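Local coordinates for Lmo0181 protein (Listeria monocytogenes serovar 1/2a, PDB 5F7V), which binds the cyclic alpha-glucan cycloalternan and, as a membrane-attached lipoprotein, probably delivers it to an ABC transporter for uptake, at residues Met257-Pro262 against Ala336-Asn341; Asp155-Ala160 against Leu212-Asn217; Ala68-Glu73 against Lys289-Lys294; Met123-Ser128 against Lys312-Asn317; Lys162-Lys167 against Ser222-Ser227. All coordinates share one frame; numbering follows the deposited sequence. Where two conformers were deposited one is given.

Contacts 3 and 4 reach the same mixed sheet, their centres about 22 Å apart. Contacts 2 and 5 lie on the other side of the chain's centre. They share helix 153-163, their centres are only about 11 Å apart, and N217 O and S222 N probably form a hydrogen bond between them. Contact 1 is nearest to contact 4, about 18 Å between centres. Along the chain, contacts 2 and 5 alternate their segments and lie within the loops closed by contacts 3 and 4. Contacts 3 and 4 also alternate, and contact 1, which opens after contacts 2 and 5 have closed, alternates with both. The sugar pocket of this solute-binding fold lies beside contact 4.

Contact 1 of 5, residues Met257-Pro262 against Ala336-Asn341; sequences MFQDAP and ATPPDN
Q259 and P338 make the close part of this contact. The side-chain amide of Q259 meets the proline with both its ends: NE2 donates to P338 O at 3.0 Å, with an almost straight N-H...O angle of 178°, while OE1 packs on the ring at P338 CD, 3.5 Å away. The bond lies in the plane of the Q259 amide, but the donor stands above the carbonyl plane of P338, tilted 40° from it. A bend at chi2 (-65°) folds the glutamine chain so that its end approaches although its CB does not point there. NE2 also donates to F255 O, and its two bonds probably restrict rotation of the amide; R342 is a second donor to P338 O. Q259 sits in the type I turn from F258 to A261, at helix 255-258 of this solute-binding fold; facing it is a loop with cis peptide bonds before both P338 and P339, whose rings pack on W265 of strand 265-268. Toward solvent the contact is loose. T337 turns its CB away from the turn, and its OG1 donates within its own loop to D340 OD1 at 2.6 Å, from above the carboxylate plane. D260 likewise points away.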
# COMPACT_ATOMS: atom_id res chain seq x y z
N MET A 257 5.36 4.23 13.11
CA MET A 257 4.72 5.45 13.66
C MET A 257 4.07 5.17 15.00
O MET A 257 4.17 5.96 15.95
CB MET A 257 3.65 5.94 12.67
CG MET A 257 2.90 7.21 13.01
SD MET A 257 1.94 7.72 11.58
CE MET A 257 3.17 8.38 10.47
N PHE A 258 3.38 4.03 15.07
CA PHE A 258 2.51 3.73 16.19
C PHE A 258 3.25 3.11 17.36
O PHE A 258 2.64 2.88 18.39
CB PHE A 258 1.34 2.85 15.75
CG PHE A 258 0.37 3.52 14.79
CD1 PHE A 258 0.26 4.90 14.63
CD2 PHE A 258 -0.44 2.73 14.03
CE1 PHE A 258 -0.64 5.46 13.74
CE2 PHE A 258 -1.34 3.28 13.12
CZ PHE A 258 -1.45 4.65 12.97
N GLN A 259 4.56 2.86 17.26
CA GLN A 259 5.28 2.27 18.39
C GLN A 259 5.12 3.11 19.64
O GLN A 259 5.06 2.56 20.73
CB GLN A 259 6.78 2.08 18.11
CG GLN A 259 7.08 1.12 16.96
CD GLN A 259 6.64 -0.30 17.28
OE1 GLN A 259 7.20 -0.93 18.15
NE2 GLN A 259 5.60 -0.78 16.62
N ASP A 260 5.05 4.43 19.52
CA ASP A 260 4.92 5.27 20.71
C ASP A 260 3.52 5.86 20.82
O ASP A 260 3.31 6.87 21.50
CB ASP A 260 6.00 6.35 20.79
CG ASP A 260 5.98 7.31 19.64
OD1 ASP A 260 5.12 7.21 18.74
OD2 ASP A 260 6.88 8.20 19.59
N ALA A 261 2.53 5.17 20.27
CA ALA A 261 1.15 5.54 20.54
C ALA A 261 0.93 5.48 22.04
O ALA A 261 1.39 4.51 22.66
CB ALA A 261 0.16 4.59 19.86
N PRO A 262 0.25 6.48 22.64
CA PRO A 262 0.15 6.51 24.09
C PRO A 262 -1.04 5.70 24.62
O PRO A 262 -1.75 6.14 25.53
CB PRO A 262 -0.04 8.00 24.37
CG PRO A 262 -0.87 8.45 23.23
CD PRO A 262 -0.29 7.72 22.05
N ALA A 336 8.38 -9.33 17.55
CA ALA A 336 8.35 -7.92 17.90
C ALA A 336 6.95 -7.46 18.32
O ALA A 336 5.92 -7.99 17.89
CB ALA A 336 8.81 -7.10 16.70
N THR A 337 6.94 -6.50 19.22
CA THR A 337 5.67 -5.95 19.73
C THR A 337 5.88 -4.48 20.15
O THR A 337 6.99 -4.18 20.62
CB THR A 337 5.11 -6.80 20.89
OG1 THR A 337 3.84 -6.28 21.33
CG2 THR A 337 6.04 -6.91 22.09
N PRO A 338 4.88 -3.61 20.03
CA PRO A 338 3.56 -3.84 19.50
C PRO A 338 3.57 -3.89 17.95
O PRO A 338 4.51 -3.44 17.32
CB PRO A 338 2.80 -2.63 20.05
CG PRO A 338 3.81 -1.52 20.05
CD PRO A 338 5.04 -2.23 20.53
N PRO A 339 2.53 -4.42 17.32
CA PRO A 339 1.39 -5.06 17.97
C PRO A 339 1.75 -6.52 18.30
O PRO A 339 2.66 -7.10 17.69
CB PRO A 339 0.33 -5.01 16.87
CG PRO A 339 1.10 -5.20 15.58
CD PRO A 339 2.35 -4.40 15.85
N ASP A 340 1.02 -7.13 19.23
CA ASP A 340 1.24 -8.53 19.56
C ASP A 340 0.85 -9.48 18.46
O ASP A 340 1.54 -10.49 18.23
CB ASP A 340 0.46 -8.92 20.82
CG ASP A 340 1.05 -8.35 22.11
OD1 ASP A 340 2.27 -8.18 22.23
OD2 ASP A 340 0.26 -8.12 23.04
N ASN A 341 -0.27 -9.20 17.76
CA ASN A 341 -0.82 -10.19 16.83
C ASN A 341 -0.21 -10.07 15.44
O ASN A 341 -0.91 -9.88 14.46
CB ASN A 341 -2.32 -10.05 16.79
CG ASN A 341 -2.99 -11.18 16.04
OD1 ASN A 341 -2.43 -12.28 15.95
ND2 ASN A 341 -4.17 -10.93 15.49

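Contact 2 of 5, residues Asp155-Ala160 against Leu212-Asn217; sequences DEEAAA and LTHLTN
E157 lays the end of its carboxylate against the edge of the H214 imidazole, where the ring presents ND1. A single short hydrogen bond joins them: H214 ND1 donates to E157 OE2 at 2.6 Å, with an N-H...O angle of 163°. The acceptor lies close to the ring plane and uses its anti lone pair, the one directed away from the other oxygen. Carboxylate and ring are nearly coplanar, their planes 29° apart, and the carbon CE1 of H214 follows at 3.5 Å from E157 OE2. The glutamate reaches across with a chain extended beyond CG. On the histidine side chi1 is 147°, well off the usual staggered values, and this swings the ring toward E157 although the CB itself does not point that way. Stacking of W153 on the ring, together with the touch of V185, probably helps to hold that rotation.

A water adds a second, looser connection. It donates to the backbone oxygen H214 O at 2.8 Å and weakly to E157 OE2 at 3.3 Å, so the oxygen that accepts from ND1 is also linked, through this water and weakly, to the backbone of helix 206-220. A carboxylate so near ND1 would be expected to favour a protonated imidazole. Nothing else touches between the two segments, whose nearest CA atoms, of E157 and H214, are 8.9 Å apart. The H214 side chain is about 13 Å from a bound glucose, and the arrangement is a His-carboxylate pair joining helices 153-163 and 206-220 on the surface of the solute-binding fold.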
# COMPACT_ATOMS: atom_id res chain seq x y z
N ASP A 155 -20.27 -6.93 12.31
CA ASP A 155 -19.63 -6.92 13.64
C ASP A 155 -18.79 -5.68 13.82
O ASP A 155 -18.80 -5.05 14.90
CB ASP A 155 -18.75 -8.14 13.82
CG ASP A 155 -19.52 -9.41 13.66
OD1 ASP A 155 -20.36 -9.68 14.53
OD2 ASP A 155 -19.30 -10.17 12.70
N GLU A 156 -18.06 -5.26 12.81
CA GLU A 156 -17.30 -4.04 12.96
C GLU A 156 -18.20 -2.81 12.98
O GLU A 156 -17.88 -1.82 13.67
CB GLU A 156 -16.27 -3.92 11.86
CG GLU A 156 -15.67 -2.55 11.86
CD GLU A 156 -14.48 -2.49 10.93
OE1 GLU A 156 -14.01 -3.51 10.32
OE2 GLU A 156 -14.09 -1.31 10.81
N GLU A 157 -19.31 -2.81 12.25
CA GLU A 157 -20.20 -1.67 12.32
C GLU A 157 -20.83 -1.56 13.70
O GLU A 157 -20.96 -0.45 14.22
CB GLU A 157 -21.29 -1.80 11.26
CG GLU A 157 -20.81 -1.63 9.81
CD GLU A 157 -21.81 -2.01 8.72
OE1 GLU A 157 -22.99 -2.17 9.07
OE2 GLU A 157 -21.51 -2.06 7.48
N ALA A 158 -21.25 -2.66 14.29
CA ALA A 158 -21.87 -2.61 15.60
C ALA A 158 -20.85 -2.16 16.65
O ALA A 158 -21.13 -1.31 17.52
CB ALA A 158 -22.47 -3.93 16.02
N ALA A 159 -19.62 -2.68 16.58
CA ALA A 159 -18.54 -2.28 17.47
C ALA A 159 -18.27 -0.82 17.30
O ALA A 159 -18.19 -0.09 18.27
CB ALA A 159 -17.30 -3.09 17.24
N ALA A 160 -18.15 -0.36 16.06
CA ALA A 160 -17.87 1.05 15.77
C ALA A 160 -18.95 1.94 16.33
O ALA A 160 -18.65 3.02 16.85
CB ALA A 160 -17.74 1.29 14.28
N LEU A 212 -19.78 0.10 -1.37
CA LEU A 212 -19.49 1.53 -1.19
C LEU A 212 -20.38 2.17 -0.16
O LEU A 212 -19.87 2.97 0.64
CB LEU A 212 -19.59 2.26 -2.51
CG LEU A 212 -19.26 3.78 -2.48
CD1 LEU A 212 -17.85 4.04 -2.04
CD2 LEU A 212 -19.46 4.35 -3.87
N THR A 213 -21.65 1.81 -0.19
CA THR A 213 -22.59 2.32 0.80
C THR A 213 -22.20 1.91 2.21
O THR A 213 -22.33 2.73 3.16
CB THR A 213 -24.02 1.89 0.45
OG1 THR A 213 -24.31 2.34 -0.88
CG2 THR A 213 -25.06 2.45 1.45
N HIS A 214 -21.66 0.72 2.38
CA HIS A 214 -21.15 0.28 3.68
C HIS A 214 -20.09 1.27 4.17
O HIS A 214 -20.10 1.65 5.35
CB HIS A 214 -20.68 -1.17 3.53
CG HIS A 214 -19.50 -1.52 4.39
ND1 HIS A 214 -19.53 -1.76 5.76
CD2 HIS A 214 -18.23 -1.74 3.98
CE1 HIS A 214 -18.31 -2.07 6.14
NE2 HIS A 214 -17.52 -2.07 5.09
N LEU A 215 -19.16 1.67 3.31
CA LEU A 215 -18.13 2.67 3.68
C LEU A 215 -18.72 4.07 3.89
O LEU A 215 -18.44 4.72 4.91
CB LEU A 215 -17.03 2.76 2.64
CG LEU A 215 -16.24 1.46 2.42
CD1 LEU A 215 -15.30 1.65 1.26
CD2 LEU A 215 -15.53 1.00 3.67
N THR A 216 -19.53 4.56 2.96
CA THR A 216 -19.94 5.96 3.05
C THR A 216 -20.95 6.19 4.16
O THR A 216 -20.91 7.26 4.79
CB THR A 216 -20.44 6.50 1.71
OG1 THR A 216 -21.58 5.76 1.30
CG2 THR A 216 -19.38 6.41 0.62
N ASN A 217 -21.80 5.20 4.44
CA ASN A 217 -22.76 5.39 5.52
C ASN A 217 -22.07 5.53 6.86
O ASN A 217 -22.64 6.21 7.75
CB ASN A 217 -23.71 4.21 5.60
CG ASN A 217 -24.90 4.29 4.69
OD1 ASN A 217 -25.13 5.30 4.06
ND2 ASN A 217 -25.70 3.24 4.69
O HOH W 1 -22.16 1.14 7.13

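Contact 3 of 5, residues Ala68-Glu73 against Lys289-Lys294; sequences APDAFE and KDSDKK
D70 leans its side chain on S291 and K293. The CB passes S291 OG at 3.8 Å. With chi1 at -60°, CG is set beside the backbone N and comes to 3.6 Å from S291 OG, and the carboxylate then divides its work between two residues. OD1 accepts a hydrogen bond from S291 OG at 2.7 Å; the hydroxyl comes from the anti side of the carboxylate, 29° out of its plane. OD2 turns toward K293, resting 4.0 Å from its methylene carbon CD. The ammonium group is too distant for a salt bridge, with 4.4 Å between D70 OD2 and K293 NZ, but a water closes the gap, donating to D70 OD2 at 2.7 Å and accepting from K293 NZ at 2.6 Å. K293 NZ also donates to E14 O.

S291 serves two partners, for its OG accepts from K293 N at 2.9 Å and so forms an ST turn in the loop between strand 278-287 and helix 294-306. D70 stands at the entrance to strand 71-75, which runs parallel to strand 13-19 and antiparallel to strand 278-287 in the sheet of this solute-binding protein; T16 OG1 accepts from D70 N. K294 NZ helps to hold the loop of S291 by donating to K289 O and S291 O.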
# COMPACT_ATOMS: atom_id res chain seq x y z
N ALA A 68 16.00 11.88 -15.32
CA ALA A 68 15.56 10.74 -14.54
C ALA A 68 16.58 10.33 -13.49
O ALA A 68 17.78 10.36 -13.74
CB ALA A 68 15.28 9.56 -15.47
N PRO A 69 16.11 9.98 -12.30
CA PRO A 69 17.00 9.35 -11.33
C PRO A 69 17.55 8.04 -11.91
O PRO A 69 16.88 7.39 -12.70
CB PRO A 69 16.07 9.05 -10.15
CG PRO A 69 14.80 9.81 -10.38
CD PRO A 69 14.71 9.99 -11.87
N ASP A 70 18.75 7.64 -11.53
CA ASP A 70 19.27 6.38 -12.03
C ASP A 70 18.45 5.20 -11.56
O ASP A 70 18.24 4.27 -12.33
CB ASP A 70 20.71 6.17 -11.60
CG ASP A 70 21.63 7.24 -12.10
OD1 ASP A 70 21.79 7.37 -13.33
OD2 ASP A 70 22.18 7.97 -11.25
N ALA A 71 18.01 5.24 -10.31
CA ALA A 71 17.19 4.19 -9.74
C ALA A 71 16.00 4.89 -9.09
O ALA A 71 16.16 5.97 -8.52
CB ALA A 71 17.97 3.40 -8.73
N PHE A 72 14.82 4.29 -9.12
CA PHE A 72 13.68 4.89 -8.47
C PHE A 72 12.66 3.86 -8.06
O PHE A 72 12.50 2.82 -8.70
CB PHE A 72 13.04 6.00 -9.33
CG PHE A 72 12.74 5.63 -10.75
CD1 PHE A 72 11.55 5.06 -11.11
CD2 PHE A 72 13.69 5.86 -11.74
CE1 PHE A 72 11.28 4.76 -12.43
CE2 PHE A 72 13.41 5.56 -13.08
CZ PHE A 72 12.18 5.02 -13.42
N GLU A 73 11.97 4.19 -6.99
CA GLU A 73 10.95 3.32 -6.40
C GLU A 73 9.65 3.42 -7.18
O GLU A 73 9.24 4.49 -7.63
CB GLU A 73 10.73 3.73 -4.96
CG GLU A 73 10.22 2.61 -4.11
CD GLU A 73 10.14 2.95 -2.66
OE1 GLU A 73 9.96 4.14 -2.31
OE2 GLU A 73 10.22 2.02 -1.82
N LYS A 289 15.91 3.77 -18.08
CA LYS A 289 16.35 3.37 -19.40
C LYS A 289 17.47 4.23 -19.95
O LYS A 289 18.25 3.73 -20.73
CB LYS A 289 15.18 3.42 -20.39
CG LYS A 289 15.54 2.90 -21.77
CD LYS A 289 14.26 2.41 -22.41
CE LYS A 289 14.45 1.44 -23.56
NZ LYS A 289 13.03 1.12 -23.89
N ASP A 290 17.53 5.49 -19.54
CA ASP A 290 18.51 6.41 -20.10
C ASP A 290 19.73 6.63 -19.22
O ASP A 290 20.61 7.42 -19.58
CB ASP A 290 17.80 7.73 -20.44
CG ASP A 290 16.88 7.61 -21.63
OD1 ASP A 290 17.08 6.76 -22.56
OD2 ASP A 290 15.93 8.42 -21.68
N SER A 291 19.82 5.93 -18.09
CA SER A 291 20.98 6.07 -17.23
C SER A 291 22.25 5.53 -17.87
O SER A 291 22.22 4.51 -18.54
CB SER A 291 20.73 5.33 -15.91
OG SER A 291 21.91 5.34 -15.10
N ASP A 292 23.34 6.26 -17.63
CA ASP A 292 24.70 5.86 -17.98
C ASP A 292 25.36 4.99 -16.90
O ASP A 292 26.54 4.65 -17.03
CB ASP A 292 25.63 7.08 -18.15
CG ASP A 292 25.21 8.04 -19.24
OD1 ASP A 292 24.71 7.60 -20.31
OD2 ASP A 292 25.46 9.27 -19.04
N LYS A 293 24.60 4.66 -15.85
CA LYS A 293 25.14 4.02 -14.66
C LYS A 293 24.26 2.82 -14.30
O LYS A 293 24.00 2.57 -13.13
CB LYS A 293 25.17 5.03 -13.52
CG LYS A 293 25.99 6.27 -13.78
CD LYS A 293 25.80 7.31 -12.70
CE LYS A 293 26.27 8.65 -13.22
NZ LYS A 293 26.02 9.75 -12.29
N LYS A 294 23.84 2.07 -15.31
CA LYS A 294 22.87 1.02 -15.06
C LYS A 294 23.44 -0.12 -14.23
O LYS A 294 22.73 -0.65 -13.39
CB LYS A 294 22.31 0.45 -16.34
CG LYS A 294 21.56 1.46 -17.19
CD LYS A 294 20.83 0.72 -18.30
CE LYS A 294 19.91 1.59 -19.13
NZ LYS A 294 20.72 2.53 -19.93
O HOH W 2 23.63 10.24 -11.48

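Contact 4 of 5, residues Met123-Ser128 against Lys312-Asn317; sequences MVESFS and KIRIDN
The beta bulge at E125 and S126, both facing N283, lies beside the cycloalternan pocket, and R314 reaches it from helix 308-316. The side chain of S126 is about 5 Å from a bound glucose, and S128 touches one. R314 NH1 forms a salt bridge with E125 OE2 at 3.1 Å. It is a bent bond, 140° at the hydrogen, made in the guanidinium plane but 33° out of the carboxylate plane, and the two flat groups stand nearly perpendicular, 84° apart. Over one face of the guanidinium lie E125 O and S126 CB, the latter 3.4 Å from R314 NH2. A bend at chi3 brings the guanidinium beside E125 and S126, and the side chains of E125 and R314 cross at about a right angle. A water then joins the ends, donating to S126 OG at 2.8 Å and accepting from R314 NH2 at 2.8 Å. Further partners fix both groups: W319 takes a hydrogen bond from NH2 on its backbone oxygen and makes a cation-pi contact with R314, while S126 OG is bonded to E320. Helix 308-316 is thereby tied to strand 119-135, with M32 of helix 27-39 touching R314 and M304 of helix 294-306 touching E125.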
# COMPACT_ATOMS: atom_id res chain seq x y z
N MET A 123 13.30 -4.60 -9.47
CA MET A 123 13.66 -5.53 -8.40
C MET A 123 12.80 -5.25 -7.19
O MET A 123 12.73 -4.15 -6.69
CB MET A 123 15.13 -5.37 -8.05
CG MET A 123 16.05 -5.69 -9.21
SD MET A 123 16.11 -7.45 -9.67
CE MET A 123 17.37 -8.07 -8.58
N VAL A 124 12.15 -6.31 -6.71
CA VAL A 124 11.22 -6.14 -5.61
C VAL A 124 11.95 -5.80 -4.33
O VAL A 124 12.92 -6.45 -3.95
CB VAL A 124 10.32 -7.38 -5.41
CG1 VAL A 124 11.12 -8.65 -5.16
CG2 VAL A 124 9.35 -7.11 -4.28
N GLU A 125 11.48 -4.75 -3.67
CA GLU A 125 12.11 -4.19 -2.48
C GLU A 125 11.38 -4.57 -1.20
O GLU A 125 12.01 -4.83 -0.17
CB GLU A 125 12.13 -2.66 -2.65
CG GLU A 125 12.65 -1.92 -1.46
CD GLU A 125 12.21 -0.49 -1.39
OE1 GLU A 125 11.37 -0.09 -2.29
OE2 GLU A 125 12.67 0.19 -0.47
N SER A 126 10.06 -4.58 -1.24
CA SER A 126 9.28 -4.88 -0.05
C SER A 126 7.87 -5.26 -0.46
O SER A 126 7.43 -5.02 -1.58
CB SER A 126 9.23 -3.71 0.92
OG SER A 126 8.49 -2.61 0.41
N PHE A 127 7.13 -5.87 0.46
CA PHE A 127 5.70 -6.07 0.27
C PHE A 127 4.97 -5.80 1.58
O PHE A 127 5.58 -5.75 2.67
CB PHE A 127 5.38 -7.41 -0.40
CG PHE A 127 5.54 -8.61 0.50
CD1 PHE A 127 6.77 -9.24 0.61
CD2 PHE A 127 4.48 -9.12 1.23
CE1 PHE A 127 6.97 -10.33 1.42
CE2 PHE A 127 4.67 -10.21 2.05
CZ PHE A 127 5.90 -10.81 2.13
N SER A 128 3.67 -5.60 1.43
CA SER A 128 2.88 -5.15 2.60
C SER A 128 1.39 -5.40 2.39
O SER A 128 0.94 -5.78 1.31
CB SER A 128 3.10 -3.64 2.79
OG SER A 128 2.60 -2.88 1.72
N LYS A 312 17.61 -7.74 7.23
CA LYS A 312 17.64 -7.68 8.70
C LYS A 312 17.36 -6.27 9.21
O LYS A 312 16.68 -6.13 10.24
CB LYS A 312 19.00 -8.12 9.21
CG LYS A 312 19.18 -9.61 9.05
CD LYS A 312 20.64 -9.99 9.18
CE LYS A 312 20.82 -11.49 9.34
NZ LYS A 312 22.25 -11.87 9.26
N ILE A 313 17.86 -5.24 8.53
CA ILE A 313 17.55 -3.86 8.88
C ILE A 313 16.06 -3.59 8.74
O ILE A 313 15.46 -2.96 9.61
CB ILE A 313 18.37 -2.88 8.03
CG1 ILE A 313 19.87 -2.94 8.37
CG2 ILE A 313 17.88 -1.45 8.18
CD1 ILE A 313 20.72 -2.34 7.27
N ARG A 314 15.49 -4.05 7.63
CA ARG A 314 14.09 -3.85 7.36
C ARG A 314 13.24 -4.45 8.47
O ARG A 314 12.30 -3.83 8.93
CB ARG A 314 13.78 -4.47 6.00
CG ARG A 314 12.36 -4.19 5.60
CD ARG A 314 12.08 -4.53 4.17
NE ARG A 314 12.74 -3.67 3.20
CZ ARG A 314 12.26 -2.51 2.77
NH1 ARG A 314 12.96 -1.89 1.83
NH2 ARG A 314 11.12 -2.00 3.21
N ILE A 315 13.52 -5.71 8.79
CA ILE A 315 12.83 -6.42 9.85
C ILE A 315 12.96 -5.69 11.18
O ILE A 315 11.96 -5.48 11.89
CB ILE A 315 13.31 -7.89 9.92
CG1 ILE A 315 12.88 -8.73 8.71
CG2 ILE A 315 12.91 -8.54 11.25
CD1 ILE A 315 11.42 -9.11 8.65
N ASP A 316 14.18 -5.31 11.51
CA ASP A 316 14.38 -4.61 12.78
C ASP A 316 13.58 -3.32 12.93
O ASP A 316 13.19 -2.96 14.04
CB ASP A 316 15.86 -4.28 12.99
CG ASP A 316 16.14 -3.83 14.40
OD1 ASP A 316 15.79 -4.58 15.34
OD2 ASP A 316 16.67 -2.72 14.54
N ASN A 317 13.34 -2.66 11.81
CA ASN A 317 12.61 -1.40 11.79
C ASN A 317 11.12 -1.51 11.47
O ASN A 317 10.47 -0.47 11.32
CB ASN A 317 13.34 -0.44 10.84
CG ASN A 317 14.64 0.03 11.44
OD1 ASN A 317 14.65 0.87 12.36
ND2 ASN A 317 15.74 -0.58 11.04
O HOH W 3 10.02 -0.38 1.23

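Contact 5 of 5, residues Lys162-Lys167 against Ser222-Ser227; sequences KLTDAK and SKVAPS
T164 sets its side chain crosswise against V224, meeting it at about a right angle and touching with the hydroxyl oxygen instead of the methyl. OG1 lies 3.4 Å from V224 CB and 3.5 Å from V224 CG1, and the backbone carbon V224 CA is equally close at 3.4 Å. What puts it there is a first torsion of -62°, which places OG1 beside the threonine's own backbone N and sends CG2 the other way, anti to that nitrogen. CG2 then meets K223 O at 3.7 Å, a van der Waals contact. The valine has a matching first torsion of -60°: its CG1 stands beside the backbone N, on the side from which OG1 approaches, while CG2 takes the place between N and carbonyl carbon.

Although OG1 packs on hydrocarbon, its polar needs are met outside the contact, by A160 O, one turn back in the helix, and by G172 N. K223 has a positive phi of 55°, the first residue to leave helical geometry after helix 206-220; the end of its side chain leads away from T164.

The contact thus joins the chain just past helix 153-163 to the loop between helices 206-220 and 228-231. Strand 171-174 adjoins both, since G172 N bonds T164 OG1, and T173 touches V224 and hydrogen-bonds with its backbone, while A160 and K161 cover V224 from helix 153-163.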
# COMPACT_ATOMS: atom_id res chain seq x y z
N LYS A 162 -20.88 1.36 19.01
CA LYS A 162 -20.74 1.42 20.46
C LYS A 162 -19.49 2.16 20.91
O LYS A 162 -19.50 2.72 21.98
CB LYS A 162 -20.70 -0.00 21.03
CG LYS A 162 -22.04 -0.70 20.84
CD LYS A 162 -22.12 -2.07 21.53
CE LYS A 162 -21.27 -3.12 20.86
NZ LYS A 162 -21.33 -4.45 21.51
N LEU A 163 -18.49 2.27 20.04
CA LEU A 163 -17.24 2.94 20.37
C LEU A 163 -17.24 4.40 19.99
O LEU A 163 -16.29 5.10 20.34
CB LEU A 163 -16.06 2.22 19.72
CG LEU A 163 -15.73 0.85 20.35
CD1 LEU A 163 -15.02 -0.08 19.37
CD2 LEU A 163 -15.03 0.97 21.66
N THR A 164 -18.25 4.86 19.28
CA THR A 164 -18.32 6.30 18.94
C THR A 164 -18.87 7.08 20.11
O THR A 164 -19.88 6.71 20.68
CB THR A 164 -19.19 6.45 17.69
OG1 THR A 164 -18.54 5.74 16.62
CG2 THR A 164 -19.32 7.93 17.33
N ASP A 165 -18.17 8.16 20.46
CA ASP A 165 -18.55 9.03 21.58
C ASP A 165 -18.41 10.45 21.08
O ASP A 165 -17.33 11.06 21.14
CB ASP A 165 -17.64 8.73 22.77
CG ASP A 165 -17.98 9.55 23.99
OD1 ASP A 165 -18.98 10.34 24.00
OD2 ASP A 165 -17.21 9.38 24.96
N ALA A 166 -19.48 10.90 20.45
CA ALA A 166 -19.44 12.14 19.67
C ALA A 166 -19.01 13.34 20.49
O ALA A 166 -18.20 14.12 20.02
CB ALA A 166 -20.78 12.41 18.99
N LYS A 167 -19.47 13.46 21.73
CA LYS A 167 -19.11 14.66 22.49
C LYS A 167 -17.62 14.76 22.80
O LYS A 167 -17.11 15.86 22.99
CB LYS A 167 -19.93 14.73 23.78
CG LYS A 167 -19.48 13.73 24.84
CD LYS A 167 -20.43 13.71 26.00
CE LYS A 167 -19.95 12.69 27.00
NZ LYS A 167 -20.05 11.31 26.54
N SER A 222 -24.40 6.80 10.07
CA SER A 222 -24.17 6.43 11.46
C SER A 222 -23.14 7.34 12.09
O SER A 222 -23.06 7.40 13.33
CB SER A 222 -23.73 4.98 11.56
OG SER A 222 -22.53 4.80 10.82
N LYS A 223 -22.31 8.03 11.30
CA LYS A 223 -21.32 8.96 11.81
C LYS A 223 -20.37 8.34 12.82
O LYS A 223 -20.02 8.93 13.80
CB LYS A 223 -22.00 10.24 12.34
CG LYS A 223 -22.86 10.94 11.28
CD LYS A 223 -23.30 12.32 11.74
CE LYS A 223 -24.53 12.15 12.58
NZ LYS A 223 -25.06 13.47 13.01
N VAL A 224 -19.97 7.12 12.51
CA VAL A 224 -18.99 6.38 13.31
C VAL A 224 -17.56 6.53 12.82
O VAL A 224 -16.64 6.02 13.45
CB VAL A 224 -19.34 4.89 13.41
CG1 VAL A 224 -20.70 4.72 14.05
CG2 VAL A 224 -19.28 4.19 12.07
N ALA A 225 -17.37 7.24 11.71
CA ALA A 225 -16.07 7.45 11.06
C ALA A 225 -15.94 8.95 10.78
O ALA A 225 -16.94 9.57 10.38
CB ALA A 225 -15.97 6.64 9.80
N PRO A 226 -14.74 9.52 10.98
CA PRO A 226 -14.59 10.96 10.75
C PRO A 226 -14.75 11.32 9.27
O PRO A 226 -14.28 10.59 8.39
CB PRO A 226 -13.19 11.24 11.29
CG PRO A 226 -12.47 9.94 11.18
CD PRO A 226 -13.50 8.91 11.52
N SER A 227 -15.41 12.44 8.99
CA SER A 227 -15.62 12.89 7.64
C SER A 227 -14.43 13.66 7.12
O SER A 227 -13.54 14.00 7.88
CB SER A 227 -16.80 13.81 7.60
OG SER A 227 -16.47 15.02 8.25